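Local coordinates for DegT/DnrJ/EryC1/StrS aminotransferase (Brucella abortus 2308, PDB 4QGR), which probably uses pyridoxal 5'-phosphate as cofactor to transfer amino groups between substrates, at residues H83-P88 against A140-D145. Sequence-based numbering, arbitrary orientation.
Sequences HAVFVP and AIIPVD
V85 rests its CG1 methyl against both the methyl of A140 and CG1 of I142, 3.8 Å from the latter. CG1 stands anti to the backbone N (chi1 178°), which turns this branch to the neighbouring strand; the small A140 suits a place where both valine branches come near. The strands run parallel, V85 paired with A140 and F86 with I141, and F86 takes both hydrogen bonds: its N gives to A140 O (2.9 Å), and its O accepts the N-H of I142 (N to O 2.8 Å), almost in line with the carbonyl. A140 O also meets V85 CA in a CA-H...O contact and lies 3.3 Å from F86 CD1, at the ring edge. V87 CG1 rests alongside I142 CB. Beyond the last bridge P88, which has no N-H to offer, sets its CD 3.3 Å from I142 O, a buried carbonyl without a hydrogen-bond partner, while its ring crosses the V144 side chain at a slant, with P88 CG 3.7 Å from V144 CG2. V144 also touches the bound pyridoxal phosphate, so the chain here enters the cofactor pocket. Both strands are interior to the mainly parallel sheet of the fold-type I PLP enzymes, with 105-109 beyond 83-88. Beta-branched V85, V87 and I142 favour extended backbone and fill the apolar layer under helix 94-101, while the large F86 ring fills that under helix 120-133 on the other face.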
loop_
_atom_site.group_PDB
_atom_site.type_symbol
_atom_site.label_atom_id
_atom_site.label_comp_id
_atom_site.label_asym_id
_atom_site.label_seq_id
_atom_site.Cartn_x
_atom_site.Cartn_y
_atom_site.Cartn_z
ATOM N N HIS A 83 -6.936 19.413 -13.506
ATOM C CA HIS A 83 -8.045 19.362 -12.580
ATOM C C HIS A 83 -7.685 19.881 -11.198
ATOM O O HIS A 83 -6.550 19.676 -10.718
ATOM C CB HIS A 83 -8.580 17.942 -12.453
ATOM C CG HIS A 83 -9.053 17.372 -13.741
ATOM N ND1 HIS A 83 -9.042 16.025 -14.007
ATOM C CD2 HIS A 83 -9.492 17.978 -14.877
ATOM C CE1 HIS A 83 -9.502 15.811 -15.229
ATOM N NE2 HIS A 83 -9.776 16.985 -15.778
ATOM N N ALA A 84 -8.654 20.573 -10.589
ATOM C CA ALA A 84 -8.509 21.116 -9.244
ATOM C C ALA A 84 -9.315 20.307 -8.222
ATOM O O ALA A 84 -10.477 19.934 -8.474
ATOM C CB ALA A 84 -8.949 22.552 -9.204
ATOM N N VAL A 85 -8.704 20.048 -7.080
ATOM C CA VAL A 85 -9.391 19.359 -5.946
ATOM C C VAL A 85 -9.203 20.213 -4.690
ATOM O O VAL A 85 -8.060 20.608 -4.326
ATOM C CB VAL A 85 -8.860 17.934 -5.710
ATOM C CG1 VAL A 85 -9.541 17.283 -4.515
ATOM C CG2 VAL A 85 -8.956 17.055 -6.950
ATOM N N PHE A 86 -10.311 20.550 -4.033
ATOM C CA PHE A 86 -10.329 21.504 -2.903
ATOM C C PHE A 86 -10.208 20.751 -1.598
ATOM O O PHE A 86 -10.997 19.830 -1.359
ATOM C CB PHE A 86 -11.627 22.364 -2.974
ATOM C CG PHE A 86 -11.710 23.117 -4.255
ATOM C CD1 PHE A 86 -12.195 22.482 -5.411
ATOM C CD2 PHE A 86 -11.112 24.355 -4.379
ATOM C CE1 PHE A 86 -12.195 23.101 -6.609
ATOM C CE2 PHE A 86 -11.128 25.012 -5.590
ATOM C CZ PHE A 86 -11.646 24.395 -6.715
ATOM N N VAL A 87 -9.181 21.098 -0.817
ATOM C CA VAL A 87 -8.789 20.363 0.407
ATOM C C VAL A 87 -8.408 21.338 1.511
ATOM O O VAL A 87 -8.011 22.502 1.238
ATOM C CB VAL A 87 -7.619 19.366 0.124
ATOM C CG1 VAL A 87 -7.978 18.488 -1.058
ATOM C CG2 VAL A 87 -6.314 20.085 -0.195
ATOM N N PRO A 88 -8.525 20.891 2.782
ATOM C CA PRO A 88 -7.935 21.727 3.823
ATOM C C PRO A 88 -6.415 21.671 3.806
ATOM O O PRO A 88 -5.823 20.733 3.285
ATOM C CB PRO A 88 -8.464 21.100 5.124
ATOM C CG PRO A 88 -9.406 20.025 4.725
ATOM C CD PRO A 88 -9.073 19.638 3.332
ATOM N N ALA A 140 -13.322 18.050 -7.668
ATOM C CA ALA A 140 -13.627 17.386 -6.401
ATOM C C ALA A 140 -13.330 18.217 -5.178
ATOM O O ALA A 140 -12.572 19.183 -5.219
ATOM C CB ALA A 140 -12.864 16.066 -6.318
ATOM N N ILE A 141 -13.929 17.796 -4.068
ATOM C CA ILE A 141 -13.702 18.372 -2.726
ATOM C C ILE A 141 -13.412 17.224 -1.799
ATOM O O ILE A 141 -14.098 16.183 -1.864
ATOM C CB ILE A 141 -14.943 19.124 -2.180
ATOM C CG1 ILE A 141 -15.478 20.048 -3.261
ATOM C CG2 ILE A 141 -14.585 19.848 -0.877
ATOM C CD1 ILE A 141 -16.898 20.527 -3.070
ATOM N N ILE A 142 -12.381 17.381 -0.960
ATOM C CA ILE A 142 -12.064 16.393 0.075
ATOM C C ILE A 142 -12.125 17.053 1.448
ATOM O O ILE A 142 -11.094 17.422 2.024
ATOM C CB ILE A 142 -10.716 15.649 -0.108
ATOM C CG1 ILE A 142 -10.540 15.163 -1.537
ATOM C CG2 ILE A 142 -10.599 14.491 0.896
ATOM C CD1 ILE A 142 -9.236 14.416 -1.831
ATOM N N PRO A 143 -13.348 17.157 1.986
ATOM C CA PRO A 143 -13.445 17.589 3.360
ATOM C C PRO A 143 -12.854 16.533 4.291
ATOM O O PRO A 143 -12.907 15.324 3.983
ATOM C CB PRO A 143 -14.955 17.737 3.592
ATOM C CG PRO A 143 -15.589 17.613 2.257
ATOM C CD PRO A 143 -14.644 16.735 1.464
ATOM N N VAL A 144 -12.328 16.993 5.429
ATOM C CA VAL A 144 -11.787 16.095 6.460
ATOM C C VAL A 144 -12.619 16.197 7.711
ATOM O O VAL A 144 -13.010 17.296 8.115
ATOM C CB VAL A 144 -10.320 16.451 6.783
ATOM C CG1 VAL A 144 -9.775 15.548 7.858
ATOM C CG2 VAL A 144 -9.473 16.370 5.507
ATOM N N ASP A 145 -12.899 15.054 8.322
ATOM C CA ASP A 145 -13.551 15.060 9.599
ATOM C C ASP A 145 -12.464 15.142 10.657
ATOM O O ASP A 145 -12.066 14.139 11.204
ATOM C CB ASP A 145 -14.352 13.791 9.797
ATOM C CG ASP A 145 -15.397 13.579 8.730
ATOM O OD1 ASP A 145 -15.976 14.581 8.232
ATOM O OD2 ASP A 145 -15.657 12.391 8.387
#